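Local coordinates for acetylornithine aminotransferase (Aquifex aeolicus, PDB 2EH6), which transfers the delta-amino group of N(2)-acetyl-L-ornithine to 2-oxoglutarate with the help of pyridoxal 5'-phosphate, a step of arginine biosynthesis, at residues E97-A102 and I210-Q215; Y225-F230 and D235-A240; K104-Y109 and W118-F123; H77-H82 and V89-S94. One frame throughout, in Å; residues are numbered along the deposited sequence. Where two conformers were deposited one is given.

Interaction 1 of 4, residues E97-A102 and I210-Q215; sequences ESVEAA and IIDEVQ. With PLP (pyridoxal-5'-phosphate), chain C.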
# COMPACT_ATOMS: atom_id res chain seq x y z
N GLU A 97 4.16 -1.82 3.25
CA GLU A 97 4.89 -0.70 2.64
C GLU A 97 5.75 -0.02 3.70
O GLU A 97 6.81 0.52 3.40
CB GLU A 97 3.94 0.34 2.04
CG GLU A 97 3.20 -0.11 0.80
CD GLU A 97 2.62 1.07 0.04
OE1 GLU A 97 2.36 2.12 0.66
OE2 GLU A 97 2.41 0.94 -1.18
N SER A 98 5.27 -0.03 4.94
CA SER A 98 5.99 0.59 6.05
C SER A 98 7.27 -0.18 6.37
O SER A 98 8.33 0.42 6.51
CB SER A 98 5.09 0.67 7.28
OG SER A 98 3.98 1.51 7.02
N VAL A 99 7.17 -1.50 6.50
CA VAL A 99 8.35 -2.29 6.79
C VAL A 99 9.35 -2.12 5.64
O VAL A 99 10.56 -2.03 5.87
CB VAL A 99 7.99 -3.77 6.99
CG1 VAL A 99 9.24 -4.64 6.96
CG2 VAL A 99 7.27 -3.94 8.33
N GLU A 100 8.85 -2.06 4.41
CA GLU A 100 9.71 -1.89 3.25
C GLU A 100 10.49 -0.57 3.37
O GLU A 100 11.70 -0.53 3.09
CB GLU A 100 8.88 -1.86 1.96
CG GLU A 100 8.20 -3.17 1.59
CD GLU A 100 9.06 -4.07 0.70
OE1 GLU A 100 10.15 -3.63 0.28
OE2 GLU A 100 8.63 -5.20 0.41
N ALA A 101 9.81 0.49 3.79
CA ALA A 101 10.45 1.80 3.95
C ALA A 101 11.53 1.74 5.02
O ALA A 101 12.58 2.37 4.89
CB ALA A 101 9.41 2.86 4.31
N ALA A 102 11.27 0.98 6.08
CA ALA A 102 12.22 0.83 7.18
C ALA A 102 13.50 0.12 6.72
O ALA A 102 14.61 0.56 7.05
CB ALA A 102 11.59 0.07 8.34
N ILE A 210 14.92 -2.14 14.70
CA ILE A 210 13.71 -1.80 13.97
C ILE A 210 12.57 -2.63 14.55
O ILE A 210 12.57 -3.85 14.44
CB ILE A 210 13.85 -2.14 12.48
CG1 ILE A 210 15.08 -1.43 11.91
CG2 ILE A 210 12.57 -1.72 11.73
CD1 ILE A 210 15.54 -1.99 10.58
N ILE A 211 11.61 -1.95 15.17
CA ILE A 211 10.48 -2.65 15.76
C ILE A 211 9.25 -2.47 14.89
O ILE A 211 8.85 -1.35 14.56
CB ILE A 211 10.19 -2.14 17.19
CG1 ILE A 211 11.45 -2.28 18.06
CG2 ILE A 211 9.03 -2.92 17.79
CD1 ILE A 211 11.29 -1.77 19.48
N ASP A 212 8.66 -3.60 14.51
CA ASP A 212 7.47 -3.60 13.68
C ASP A 212 6.26 -3.46 14.61
O ASP A 212 5.88 -4.42 15.27
CB ASP A 212 7.37 -4.92 12.91
CG ASP A 212 6.16 -4.98 12.00
OD1 ASP A 212 5.17 -4.26 12.26
OD2 ASP A 212 6.18 -5.77 11.03
N GLU A 213 5.67 -2.27 14.67
CA GLU A 213 4.50 -2.06 15.53
C GLU A 213 3.20 -1.95 14.74
O GLU A 213 2.23 -1.37 15.20
CB GLU A 213 4.70 -0.82 16.40
CG GLU A 213 5.81 -1.01 17.43
CD GLU A 213 5.34 -0.83 18.86
OE1 GLU A 213 4.14 -1.10 19.14
OE2 GLU A 213 6.17 -0.46 19.71
N VAL A 214 3.19 -2.54 13.55
CA VAL A 214 1.99 -2.51 12.70
C VAL A 214 0.80 -3.08 13.44
O VAL A 214 -0.30 -2.55 13.36
CB VAL A 214 2.22 -3.30 11.39
CG1 VAL A 214 0.89 -3.57 10.68
CG2 VAL A 214 3.15 -2.51 10.48
N GLN A 215 1.03 -4.18 14.15
CA GLN A 215 -0.03 -4.84 14.91
C GLN A 215 -0.13 -4.39 16.36
O GLN A 215 -1.23 -4.21 16.88
CB GLN A 215 0.20 -6.36 14.87
CG GLN A 215 -0.65 -7.14 15.86
CD GLN A 215 -1.87 -7.79 15.24
OE1 GLN A 215 -1.92 -9.01 15.07
NE2 GLN A 215 -2.87 -6.97 14.89
N1 PLP C . 3.70 -6.56 10.08
C2 PLP C . 2.97 -6.94 11.15
C2A PLP C . 3.64 -7.11 12.49
C3 PLP C . 1.59 -7.19 11.02
O3 PLP C . 0.85 -7.58 12.10
C4 PLP C . 0.98 -7.02 9.73
C4A PLP C . -0.48 -7.27 9.60
C5 PLP C . 1.81 -6.61 8.61
C6 PLP C . 3.17 -6.39 8.85
C5A PLP C . 1.22 -6.43 7.22
O4P PLP C . 0.46 -5.22 7.19
P PLP C . -0.18 -5.03 5.71
O1P PLP C . -0.96 -3.77 5.71
O2P PLP C . 0.95 -4.94 4.58
O3P PLP C . -1.15 -6.28 5.39
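Val99 and Asp212 meet at about a right angle beside the cofactor, the valine methyl CG2 lying 3.4 Å from the carboxylate oxygen OD2 of Asp212. From its CB the aspartate side chain runs anti to its own backbone nitrogen (chi1 -179°), a course that takes CG to 3.3 Å from the methyl carbon C2A of PLP. The two oxygens then have separate tasks. OD1 accepts the backbone NH of Val214 at 2.9 Å, met nearly along the C-O axis, which makes an Asx turn and fixes the rotation of the carboxylate. OD2 reaches the pyridine nitrogen N1 of PLP at 2.8 Å and is also hydrogen-bonded to His128; an aspartate facing this nitrogen is a hallmark of fold-type I PLP enzymes. Val214, whose NH closes that turn, lays its branched side chain over the cofactor ring, CG1 lying 3.6 Å from C4 of PLP. Further back along the strand, the small CB of Ala102 lets the helix come near Ile210, whose CG2 it touches at 4.0 Å. Helix 95-112 thus packs on one side of the sheet, across strand 208-212 and, through Val99 and Ala102, the neighbouring strand 236-239.

Interaction 2 of 4, residues Y225-F230 and D235-A240; sequences YAYQHF and DVIALA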
# COMPACT_ATOMS: atom_id res chain seq x y z
N TYR A 225 2.76 2.91 22.14
CA TYR A 225 3.64 2.03 21.39
C TYR A 225 3.99 0.89 22.34
O TYR A 225 4.34 1.14 23.49
CB TYR A 225 4.92 2.75 20.97
CG TYR A 225 4.70 3.93 20.06
CD1 TYR A 225 3.97 3.80 18.87
CD2 TYR A 225 5.24 5.18 20.37
CE1 TYR A 225 3.79 4.88 18.02
CE2 TYR A 225 5.07 6.26 19.53
CZ TYR A 225 4.34 6.11 18.36
OH TYR A 225 4.19 7.18 17.52
N ALA A 226 3.90 -0.34 21.87
CA ALA A 226 4.19 -1.50 22.71
C ALA A 226 5.62 -1.52 23.26
O ALA A 226 5.86 -2.04 24.34
CB ALA A 226 3.92 -2.79 21.94
N TYR A 227 6.57 -0.95 22.52
CA TYR A 227 7.95 -0.95 22.98
C TYR A 227 8.13 -0.19 24.29
O TYR A 227 9.11 -0.39 25.00
CB TYR A 227 8.89 -0.37 21.91
CG TYR A 227 8.91 1.14 21.78
CD1 TYR A 227 9.52 1.94 22.76
CD2 TYR A 227 8.32 1.77 20.68
CE1 TYR A 227 9.55 3.33 22.63
CE2 TYR A 227 8.35 3.16 20.55
CZ TYR A 227 8.96 3.93 21.53
OH TYR A 227 8.95 5.31 21.40
N GLN A 228 7.17 0.67 24.61
CA GLN A 228 7.24 1.46 25.83
C GLN A 228 7.09 0.61 27.09
O GLN A 228 7.47 1.04 28.18
CB GLN A 228 6.17 2.56 25.80
CG GLN A 228 6.27 3.46 24.58
CD GLN A 228 5.13 4.46 24.49
OE1 GLN A 228 3.97 4.10 24.64
NE2 GLN A 228 5.47 5.72 24.23
N HIS A 229 6.54 -0.59 26.95
CA HIS A 229 6.38 -1.48 28.09
C HIS A 229 7.75 -1.90 28.62
O HIS A 229 7.89 -2.28 29.78
CB HIS A 229 5.60 -2.73 27.69
CG HIS A 229 4.12 -2.53 27.58
ND1 HIS A 229 3.32 -2.29 28.68
CD2 HIS A 229 3.29 -2.60 26.52
CE1 HIS A 229 2.06 -2.21 28.30
NE2 HIS A 229 2.01 -2.39 26.99
N PHE A 230 8.76 -1.83 27.76
CA PHE A 230 10.11 -2.24 28.13
C PHE A 230 11.12 -1.10 28.04
O PHE A 230 12.33 -1.34 28.02
CB PHE A 230 10.54 -3.39 27.23
CG PHE A 230 9.55 -4.52 27.17
CD1 PHE A 230 9.56 -5.52 28.14
CD2 PHE A 230 8.59 -4.56 26.17
CE1 PHE A 230 8.62 -6.55 28.10
CE2 PHE A 230 7.64 -5.58 26.12
CZ PHE A 230 7.66 -6.58 27.09
N ASP A 235 15.42 2.58 16.76
CA ASP A 235 15.90 3.57 15.82
C ASP A 235 14.79 3.83 14.80
O ASP A 235 14.65 4.93 14.28
CB ASP A 235 17.16 3.04 15.12
CG ASP A 235 18.28 2.75 16.11
OD1 ASP A 235 18.86 3.72 16.64
OD2 ASP A 235 18.58 1.57 16.36
N VAL A 236 13.99 2.80 14.54
CA VAL A 236 12.88 2.91 13.60
C VAL A 236 11.73 1.99 14.01
O VAL A 236 11.95 0.88 14.50
CB VAL A 236 13.29 2.49 12.16
CG1 VAL A 236 12.15 2.78 11.19
CG2 VAL A 236 14.55 3.23 11.73
N ILE A 237 10.50 2.46 13.83
CA ILE A 237 9.34 1.61 14.11
C ILE A 237 8.40 1.72 12.92
O ILE A 237 8.40 2.73 12.22
CB ILE A 237 8.58 2.02 15.41
CG1 ILE A 237 8.02 3.44 15.27
CG2 ILE A 237 9.52 1.91 16.61
CD1 ILE A 237 7.11 3.83 16.42
N ALA A 238 7.63 0.67 12.67
CA ALA A 238 6.68 0.66 11.57
C ALA A 238 5.28 0.62 12.17
O ALA A 238 5.04 -0.07 13.15
CB ALA A 238 6.91 -0.57 10.68
N LEU A 239 4.36 1.38 11.58
CA LEU A 239 2.99 1.45 12.07
C LEU A 239 2.00 1.33 10.93
O LEU A 239 2.33 1.65 9.79
CB LEU A 239 2.75 2.80 12.76
CG LEU A 239 3.59 3.17 13.99
CD1 LEU A 239 3.48 4.66 14.23
CD2 LEU A 239 3.12 2.37 15.21
N ALA A 240 0.79 0.88 11.25
CA ALA A 240 -0.28 0.75 10.26
C ALA A 240 -1.53 0.23 10.95
O ALA A 240 -1.78 0.53 12.12
CB ALA A 240 0.14 -0.19 9.13
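Tyr225 and Ile237 bring the two backbones only to 9.3 Å, CA to CA, so segment 225-230, a loop residue followed by a 3-10 turn, meets strand 236-239 through side chains. The methyl CD1 of Ile237 sits over one face of the Tyr225 ring, 4.0 Å from the ring centroid and 17° off its normal, a CH-pi contact. Ile237 holds CG1 between its backbone N and carbonyl carbon (chi1 62°), which leaves CG2 for the second ring, 4.2 Å from CD2 of Tyr227. Leu239, two residues on and therefore on the same side of the strand, brings CD1 to 3.8 Å from CE1 of Tyr225. The turn itself is braced by the amide of Gln228, whose OE1 receives Tyr225 N at 3.0 Å from above the carbonyl plane. Both tyrosines offer the strand an apolar ring and turn a hydroxyl to other partners. A leucine at Tyr225 would probably leave the Leu79 carbonyl without its hydroxyl partner and Ile237 CD1 without a flat surface to lie on. The contact across the segments is consequently apolar and dispersive, while tyrosine rather than phenylalanine suits both places because each hydroxyl has a backbone partner, Leu79 O for Tyr225 and Trp84 N for Tyr227.

Interaction 3 of 4, residues K104-Y109 and W118-F123; sequences KLARKY and WKFISF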
# COMPACT_ATOMS: atom_id res chain seq x y z
N LYS A 104 14.66 -0.11 3.70
CA LYS A 104 15.37 0.77 2.78
C LYS A 104 16.13 1.86 3.53
O LYS A 104 17.30 2.12 3.24
CB LYS A 104 14.39 1.41 1.79
CG LYS A 104 13.74 0.41 0.86
CD LYS A 104 12.84 1.08 -0.18
CE LYS A 104 13.64 1.92 -1.16
NZ LYS A 104 12.76 2.57 -2.19
N LEU A 105 15.47 2.48 4.50
CA LEU A 105 16.09 3.55 5.29
C LEU A 105 17.32 3.05 6.05
O LEU A 105 18.34 3.74 6.12
CB LEU A 105 15.09 4.14 6.29
CG LEU A 105 15.61 5.24 7.22
CD1 LEU A 105 16.02 6.46 6.42
CD2 LEU A 105 14.52 5.62 8.21
N ALA A 106 17.22 1.85 6.62
CA ALA A 106 18.31 1.26 7.37
C ALA A 106 19.53 0.99 6.49
O ALA A 106 20.66 1.26 6.88
CB ALA A 106 17.85 -0.03 8.03
N ARG A 107 19.29 0.45 5.29
CA ARG A 107 20.39 0.18 4.37
C ARG A 107 21.05 1.46 3.89
O ARG A 107 22.27 1.57 3.90
CB ARG A 107 19.91 -0.64 3.17
CG ARG A 107 19.83 -2.13 3.45
CD ARG A 107 19.58 -2.95 2.21
NE ARG A 107 19.68 -4.38 2.51
CZ ARG A 107 19.38 -5.36 1.66
NH1 ARG A 107 18.98 -5.07 0.42
NH2 ARG A 107 19.49 -6.62 2.03
N LYS A 108 20.24 2.43 3.47
CA LYS A 108 20.80 3.69 2.99
C LYS A 108 21.53 4.43 4.11
O LYS A 108 22.54 5.10 3.88
CB LYS A 108 19.72 4.58 2.39
CG LYS A 108 20.29 5.83 1.77
CD LYS A 108 19.33 6.51 0.83
CE LYS A 108 19.97 7.72 0.18
NZ LYS A 108 20.41 8.71 1.21
N TYR A 109 21.02 4.30 5.33
CA TYR A 109 21.63 4.94 6.49
C TYR A 109 23.12 4.61 6.58
O TYR A 109 23.96 5.51 6.66
CB TYR A 109 20.94 4.48 7.77
CG TYR A 109 21.61 4.96 9.04
CD1 TYR A 109 21.61 6.31 9.38
CD2 TYR A 109 22.23 4.06 9.90
CE1 TYR A 109 22.21 6.76 10.55
CE2 TYR A 109 22.84 4.50 11.08
CZ TYR A 109 22.82 5.84 11.40
OH TYR A 109 23.42 6.28 12.56
N TRP A 118 24.34 -4.34 5.25
CA TRP A 118 23.13 -4.49 4.47
C TRP A 118 22.28 -5.70 4.85
O TRP A 118 21.22 -5.92 4.26
CB TRP A 118 23.47 -4.55 2.97
CG TRP A 118 24.47 -5.63 2.70
CD1 TRP A 118 25.83 -5.54 2.84
CD2 TRP A 118 24.20 -6.99 2.33
NE1 TRP A 118 26.41 -6.76 2.59
CE2 TRP A 118 25.44 -7.66 2.28
CE3 TRP A 118 23.03 -7.70 2.04
CZ2 TRP A 118 25.54 -9.02 1.95
CZ3 TRP A 118 23.13 -9.05 1.72
CH2 TRP A 118 24.37 -9.69 1.67
N LYS A 119 22.75 -6.48 5.82
CA LYS A 119 22.02 -7.66 6.26
C LYS A 119 21.06 -7.34 7.40
O LYS A 119 21.22 -6.35 8.11
CB LYS A 119 22.99 -8.75 6.72
CG LYS A 119 23.97 -9.21 5.66
CD LYS A 119 24.84 -10.36 6.19
CE LYS A 119 25.87 -10.79 5.17
NZ LYS A 119 26.69 -11.92 5.67
N PHE A 120 20.07 -8.20 7.58
CA PHE A 120 19.10 -8.02 8.64
C PHE A 120 18.84 -9.34 9.32
O PHE A 120 18.86 -10.40 8.69
CB PHE A 120 17.78 -7.49 8.07
CG PHE A 120 17.86 -6.10 7.53
CD1 PHE A 120 17.71 -5.00 8.37
CD2 PHE A 120 18.11 -5.88 6.18
CE1 PHE A 120 17.81 -3.71 7.87
CE2 PHE A 120 18.21 -4.60 5.67
CZ PHE A 120 18.06 -3.51 6.52
N ILE A 121 18.60 -9.26 10.62
CA ILE A 121 18.28 -10.43 11.41
C ILE A 121 16.84 -10.22 11.87
O ILE A 121 16.54 -9.22 12.50
CB ILE A 121 19.17 -10.54 12.66
CG1 ILE A 121 20.62 -10.80 12.24
CG2 ILE A 121 18.65 -11.66 13.56
CD1 ILE A 121 21.59 -10.87 13.42
N SER A 122 15.96 -11.15 11.51
CA SER A 122 14.58 -11.06 11.95
C SER A 122 14.34 -12.34 12.73
O SER A 122 15.28 -13.09 13.00
CB SER A 122 13.61 -10.93 10.76
OG SER A 122 13.71 -12.05 9.90
N PHE A 123 13.09 -12.63 13.09
CA PHE A 123 12.82 -13.82 13.88
C PHE A 123 11.84 -14.82 13.30
O PHE A 123 10.99 -14.49 12.48
CB PHE A 123 12.34 -13.38 15.27
CG PHE A 123 13.39 -12.67 16.06
CD1 PHE A 123 14.31 -13.38 16.83
CD2 PHE A 123 13.50 -11.28 16.00
CE1 PHE A 123 15.31 -12.72 17.54
CE2 PHE A 123 14.50 -10.61 16.71
CZ PHE A 123 15.41 -11.34 17.48
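Arg107 turns CG to the side opposite its carbonyl carbon (chi1 -82°) and then runs extended to NE, which carries the guanidinium from the helix to the carbonyl of Trp118, the residue just before strand 119-123. Phe120, with chi1 -67°, sends its ring back toward the helix beside that arm. The arginine grips Trp118 O side-on with two nitrogens: NE at 2.8 Å, in the carbonyl plane and on a lone pair, and NH2 at 2.9 Å, somewhat tilted from that plane. Because both hydrogens converge on one oxygen, neither bond is straight. NE also lies 3.5 Å from CE2 at the edge of the Phe120 ring, whose plane is 29° from that of the guanidinium. A little further round the rim, Phe120 CE1 meets the CB of Ala106 at 3.7 Å, where alanine is small enough to let the aromatic edge approach the helix. The guanidinium has further acceptors, Pro152 O for NH2 and, for NH1, Phe147 O and Pro149 O of the second subunit. A leucine here removes the guanidinium, and would probably leave Trp118 O without these two donors and those second-subunit carbonyls without this partner. Several carbonyl dipoles thus gather round one buried cation and probably stabilise its charge, and arginine suits the place because its flat head can serve several acceptors in different directions.

Interaction 4 of 4, residues H77-H82 and V89-S94; sequences HKLVKH and VFFANS. With PLP (pyridoxal-5'-phosphate), chain C.
The strand that leads into the PLP phosphate pocket leans on helix 70-81 through two apolar pairs, Val80 with Val89 and Leu79 with Phe91. The valines meet methyl to methyl, CG2 of Val80 lying 4.0 Å from CG2 of Val89, and their side chains slide past each other in opposite directions. Each valine keeps CG1 anti to its backbone N, which leaves CG2, beside that nitrogen, to make the contact. The other methyl of Val89 has a task of its own: CG1 stands 3.8 Å above the plane of the Phe91 ring and over its centre, an arrangement open to residues two apart on the same side of a strand. Leu79 reaches the same ring more loosely, CD1 coming to 4.4 Å from CE1 of Phe91. Strand 87-92 is an outermost strand, within this chain, of the seven-stranded mixed sheet of the fold-type I cofactor-binding domain, and beta-branched valine suits such an extended backbone. The second subunit adds to the packing here, its Tyr2 touching Val80 and its Leu3 touching Phe91. Past the strand the chain turns through Asn93 to Ser94, the N-cap of helix 95-112, whose OG receives the backbone NH of Glu97 and is also hydrogen-bonded to Glu97 of the second subunit. The CB of Ser94 lies 3.4 Å from O1P of PLP, and the next two backbone nitrogens, of Gly95 and Thr96, hydrogen-bond the cofactor at this helix start.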
# COMPACT_ATOMS: atom_id res chain seq x y z
N HIS A 77 3.47 15.08 13.92
CA HIS A 77 3.74 15.74 15.19
C HIS A 77 3.15 14.94 16.36
O HIS A 77 3.80 14.75 17.38
CB HIS A 77 3.15 17.16 15.16
CG HIS A 77 3.47 17.98 16.37
ND1 HIS A 77 4.09 17.46 17.48
CD2 HIS A 77 3.25 19.29 16.64
CE1 HIS A 77 4.24 18.41 18.39
NE2 HIS A 77 3.74 19.53 17.90
N LYS A 78 1.92 14.47 16.20
CA LYS A 78 1.28 13.70 17.25
C LYS A 78 1.96 12.35 17.47
O LYS A 78 2.07 11.88 18.60
CB LYS A 78 -0.21 13.49 16.93
CG LYS A 78 -1.02 14.77 16.94
CD LYS A 78 -2.38 14.55 16.29
CE LYS A 78 -3.12 15.87 16.09
NZ LYS A 78 -3.49 16.51 17.38
N LEU A 79 2.43 11.74 16.39
CA LEU A 79 3.10 10.45 16.50
C LEU A 79 4.49 10.60 17.11
O LEU A 79 4.94 9.76 17.89
CB LEU A 79 3.22 9.78 15.13
CG LEU A 79 1.92 9.28 14.48
CD1 LEU A 79 2.21 8.78 13.07
CD2 LEU A 79 1.31 8.17 15.32
N VAL A 80 5.18 11.68 16.76
CA VAL A 80 6.52 11.92 17.30
C VAL A 80 6.46 12.27 18.79
O VAL A 80 7.33 11.89 19.56
CB VAL A 80 7.25 13.04 16.52
CG1 VAL A 80 8.63 13.28 17.12
CG2 VAL A 80 7.38 12.65 15.05
N LYS A 81 5.41 13.00 19.18
CA LYS A 81 5.23 13.40 20.57
C LYS A 81 5.29 12.21 21.53
O LYS A 81 5.74 12.35 22.67
CB LYS A 81 3.90 14.13 20.74
CG LYS A 81 3.61 14.55 22.17
CD LYS A 81 2.22 15.16 22.32
CE LYS A 81 1.12 14.14 22.06
NZ LYS A 81 -0.23 14.73 22.29
N HIS A 82 4.83 11.05 21.08
CA HIS A 82 4.84 9.87 21.93
C HIS A 82 6.09 9.01 21.76
O HIS A 82 6.28 8.05 22.51
CB HIS A 82 3.61 9.00 21.65
CG HIS A 82 2.35 9.51 22.27
ND1 HIS A 82 1.73 10.67 21.85
CD2 HIS A 82 1.58 9.02 23.27
CE1 HIS A 82 0.63 10.86 22.56
NE2 HIS A 82 0.52 9.87 23.43
N VAL A 89 8.71 11.28 10.32
CA VAL A 89 7.80 10.27 9.81
C VAL A 89 7.69 10.25 8.30
O VAL A 89 7.81 11.29 7.65
CB VAL A 89 6.37 10.52 10.39
CG1 VAL A 89 5.35 9.56 9.75
CG2 VAL A 89 6.38 10.36 11.89
N PHE A 90 7.48 9.06 7.74
CA PHE A 90 7.26 8.90 6.31
C PHE A 90 5.94 8.14 6.24
O PHE A 90 5.81 7.10 6.88
CB PHE A 90 8.33 8.03 5.63
CG PHE A 90 7.92 7.57 4.26
CD1 PHE A 90 7.86 8.47 3.19
CD2 PHE A 90 7.50 6.25 4.05
CE1 PHE A 90 7.38 8.07 1.94
CE2 PHE A 90 7.02 5.84 2.81
CZ PHE A 90 6.96 6.75 1.75
N PHE A 91 4.99 8.66 5.47
CA PHE A 91 3.68 8.01 5.36
C PHE A 91 3.52 7.06 4.18
O PHE A 91 3.84 7.41 3.05
CB PHE A 91 2.58 9.08 5.29
CG PHE A 91 2.34 9.78 6.60
CD1 PHE A 91 1.71 9.12 7.65
CD2 PHE A 91 2.77 11.09 6.79
CE1 PHE A 91 1.50 9.75 8.88
CE2 PHE A 91 2.57 11.74 8.02
CZ PHE A 91 1.93 11.06 9.07
N ALA A 92 3.02 5.86 4.46
CA ALA A 92 2.80 4.86 3.43
C ALA A 92 1.31 4.49 3.44
O ALA A 92 0.49 5.21 4.02
CB ALA A 92 3.66 3.62 3.71
N ASN A 93 0.94 3.36 2.84
CA ASN A 93 -0.47 2.99 2.78
C ASN A 93 -0.80 1.68 3.46
O ASN A 93 -1.97 1.31 3.57
CB ASN A 93 -0.93 2.89 1.33
CG ASN A 93 -0.72 4.17 0.58
OD1 ASN A 93 -1.50 5.12 0.73
ND2 ASN A 93 0.34 4.23 -0.22
N SER A 94 0.22 0.98 3.92
CA SER A 94 0.01 -0.32 4.55
C SER A 94 1.15 -0.67 5.46
O SER A 94 2.18 0.01 5.47
CB SER A 94 -0.10 -1.40 3.48
OG SER A 94 1.12 -1.47 2.73
N1 PLP C . 3.70 -6.56 10.08
C2 PLP C . 2.97 -6.94 11.15
C2A PLP C . 3.64 -7.11 12.49
C3 PLP C . 1.59 -7.19 11.02
O3 PLP C . 0.85 -7.58 12.10
C4 PLP C . 0.98 -7.02 9.73
C4A PLP C . -0.48 -7.27 9.60
C5 PLP C . 1.81 -6.61 8.61
C6 PLP C . 3.17 -6.39 8.85
C5A PLP C . 1.22 -6.43 7.22
O4P PLP C . 0.46 -5.22 7.19
P PLP C . -0.18 -5.03 5.71
O1P PLP C . -0.96 -3.77 5.71
O2P PLP C . 0.95 -4.94 4.58
O3P PLP C . -1.15 -6.28 5.39

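How the interactions relate
All four contacts involve the same seven-stranded mixed sheet. Along the chain, interaction 4 comes first; interaction 3 follows within the span bridged by interaction 1, and interaction 2 closes the series. Strand 87-92 leads through Asn93 and Ser94 into helix 95-112, which serves both interaction 1 and interaction 3, whose centres are about 11 Å apart. Interactions 1 and 2, with centres about 9 Å apart, use the neighbouring strands 208-212 and 236-239, and Glu213 ties them: its carboxylate accepts hydrogen bonds from the backbone N-H groups of Ala226 and Tyr227. Interactions 3 and 4 lie farthest apart, about 20 Å between centres. Interactions 1 and 4 both touch PLP, so the sheet and helix 95-112 bring distant sequence segments together around the cofactor.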